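Local coordinates for protein RV1873 (Mycobacterium tuberculosis, PDB 2JEK) that is of unknown function but belongs to a family of conserved proteins and folds into a compact, all-helical right-handed superhelix, at residues 108-113 / 132-137. Sequence-based numbering, arbitrary orientation.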
loop_
_atom_site.group_PDB
_atom_site.type_symbol
_atom_site.label_atom_id
_atom_site.label_comp_id
_atom_site.label_asym_id
_atom_site.label_seq_id
_atom_site.Cartn_x
_atom_site.Cartn_y
_atom_site.Cartn_z
ATOM N N SER A 108 -0.379 3.641 3.158
ATOM C CA SER A 108 -0.862 3.137 1.876
ATOM C C SER A 108 -2.385 2.975 1.889
ATOM O O SER A 108 -3.083 3.432 0.982
ATOM C CB SER A 108 -0.178 1.809 1.540
ATOM O OG SER A 108 -0.571 1.347 0.253
ATOM N N MET A 109 -2.917 2.330 2.914
ATOM C CA MET A 109 -4.367 2.127 2.992
ATOM C C MET A 109 -5.116 3.459 3.096
ATOM O O MET A 109 -6.183 3.623 2.504
ATOM C CB MET A 109 -4.726 1.216 4.171
ATOM C CG MET A 109 -4.159 -0.213 4.083
ATOM S SD MET A 109 -4.748 -1.129 2.635
ATOM C CE MET A 109 -3.462 -0.815 1.416
ATOM N N THR A 110 -4.549 4.406 3.833
ATOM C CA THR A 110 -5.166 5.727 4.009
ATOM C C THR A 110 -5.263 6.419 2.651
ATOM O O THR A 110 -6.316 6.947 2.286
ATOM C CB THR A 110 -4.364 6.582 5.001
ATOM O OG1 THR A 110 -4.380 5.937 6.279
ATOM C CG2 THR A 110 -4.961 7.979 5.139
ATOM N N LEU A 111 -4.167 6.396 1.898
ATOM C CA LEU A 111 -4.137 6.993 0.564
ATOM C C LEU A 111 -5.169 6.362 -0.369
ATOM O O LEU A 111 -5.986 7.069 -0.976
ATOM C CB LEU A 111 -2.737 6.837 -0.033
ATOM C CG LEU A 111 -2.582 7.199 -1.518
ATOM C CD1 LEU A 111 -2.940 8.655 -1.778
ATOM C CD2 LEU A 111 -1.168 6.893 -1.999
ATOM N N PHE A 112 -5.143 5.040 -0.493
ATOM C CA PHE A 112 -6.010 4.389 -1.470
ATOM C C PHE A 112 -7.475 4.418 -1.042
ATOM O O PHE A 112 -8.365 4.511 -1.887
ATOM C CB PHE A 112 -5.470 3.007 -1.841
ATOM C CG PHE A 112 -4.254 3.090 -2.707
ATOM C CD1 PHE A 112 -4.393 3.377 -4.067
ATOM C CD2 PHE A 112 -2.969 2.942 -2.179
ATOM C CE1 PHE A 112 -3.277 3.496 -4.894
ATOM C CE2 PHE A 112 -1.850 3.070 -3.000
ATOM C CZ PHE A 112 -1.997 3.340 -4.358
ATOM N N ALA A 113 -7.729 4.434 0.261
ATOM C CA ALA A 113 -9.093 4.637 0.743
ATOM C C ALA A 113 -9.659 6.004 0.358
ATOM O O ALA A 113 -10.873 6.135 0.163
ATOM C CB ALA A 113 -9.169 4.427 2.247
ATOM N N GLY A 132 -9.505 1.496 13.118
ATOM C CA GLY A 132 -10.240 2.413 12.259
ATOM C C GLY A 132 -9.534 3.729 12.001
ATOM O O GLY A 132 -10.104 4.631 11.368
ATOM N N GLY A 133 -8.307 3.834 12.508
ATOM C CA GLY A 133 -7.514 5.047 12.404
ATOM C C GLY A 133 -6.873 5.174 11.038
ATOM O O GLY A 133 -6.855 4.216 10.256
ATOM N N GLU A 134 -6.340 6.362 10.771
ATOM C CA GLU A 134 -5.746 6.700 9.483
ATOM C C GLU A 134 -4.386 7.336 9.693
ATOM O O GLU A 134 -4.082 7.831 10.778
ATOM C CB GLU A 134 -6.627 7.701 8.748
ATOM C CG GLU A 134 -7.856 7.115 8.076
ATOM C CD GLU A 134 -8.614 8.154 7.276
ATOM O OE1 GLU A 134 -9.267 9.020 7.894
ATOM O OE2 GLU A 134 -8.550 8.113 6.028
ATOM N N ASP A 135 -3.575 7.347 8.643
ATOM C CA ASP A 135 -2.284 7.990 8.714
ATOM C C ASP A 135 -2.472 9.494 8.682
ATOM O O ASP A 135 -2.903 10.058 7.681
ATOM C CB ASP A 135 -1.407 7.541 7.552
ATOM C CG ASP A 135 -0.005 8.040 7.671
ATOM O OD1 ASP A 135 0.674 7.657 8.649
ATOM O OD2 ASP A 135 0.436 8.812 6.798
ATOM N N ARG A 136 -2.133 10.121 9.803
ATOM C CA ARG A 136 -2.293 11.550 10.009
ATOM C C ARG A 136 -1.643 12.397 8.913
ATOM O O ARG A 136 -2.257 13.312 8.374
ATOM C CB ARG A 136 -1.689 11.905 11.368
ATOM C CG ARG A 136 -1.766 13.377 11.712
ATOM C CD ARG A 136 -1.227 13.649 13.113
ATOM N NE ARG A 136 -1.812 12.771 14.130
ATOM C CZ ARG A 136 -3.086 12.788 14.527
ATOM N NH1 ARG A 136 -3.964 13.635 13.998
ATOM N NH2 ARG A 136 -3.485 11.937 15.460
ATOM N N ARG A 137 -0.402 12.061 8.592
ATOM C CA ARG A 137 0.371 12.829 7.626
ATOM C C ARG A 137 -0.210 12.695 6.214
ATOM O O ARG A 137 -0.212 13.658 5.451
ATOM C CB ARG A 137 1.842 12.410 7.671
ATOM C CG ARG A 137 2.546 12.789 8.992
ATOM C CD ARG A 137 3.898 12.108 9.113
ATOM N NE ARG A 137 4.917 12.758 8.292
ATOM C CZ ARG A 137 5.897 12.120 7.653
ATOM N NH1 ARG A 137 6.000 10.795 7.714
ATOM N NH2 ARG A 137 6.766 12.812 6.931
#
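The carboxylate of Glu134 meets the Thr110 methyl obliquely: CG2 lies above the carboxylate plane but outside the OE2 end of the group, 3.7 Å from Glu134 OE2, in a van der Waals contact. The site lies in an all-helical right-handed superhelix, where helix 101-115 passes the start of the last helix, 136-143, whose N-cap is Asp135. At the other end of the carboxylate, Glu134 OE1 forms a salt bridge with Arg114, which probably steadies the rotation of the group. The second flat group is the peptide joining Glu134 to Asp135. Its N-H points at Thr110, and Asp135 N donates to Thr110 OG1 at 2.9 Å along an almost straight line, with an N-H...O angle of 175°. A buried threonine thus ties helix 101-115 to the start of the last helix by one hydrogen bond.

Thr110 is well placed for this because its OG1 lies beside its own backbone N (chi1 -63°), where it also bonds to the carbonyl O of Cys106 one turn earlier. That acceptor requires the hydroxyl to donate its proton there, leaving the oxygen to receive the amide of Asp135. Thr110 thus uses its hydroxyl for two bonds, while its methyl touches Glu134 OE2 from the side and it also packs on Thr138 and Val139 of helix 136-143.

The Asp135 carboxylate is used elsewhere: with CG anti to the backbone N (chi1 -173°), it caps a backbone N of the new helix, and OD2 bonds to Thr138 OG1. What Asp135 offers Thr110 is its CB, which stands 3.6 Å from Thr110 OG1.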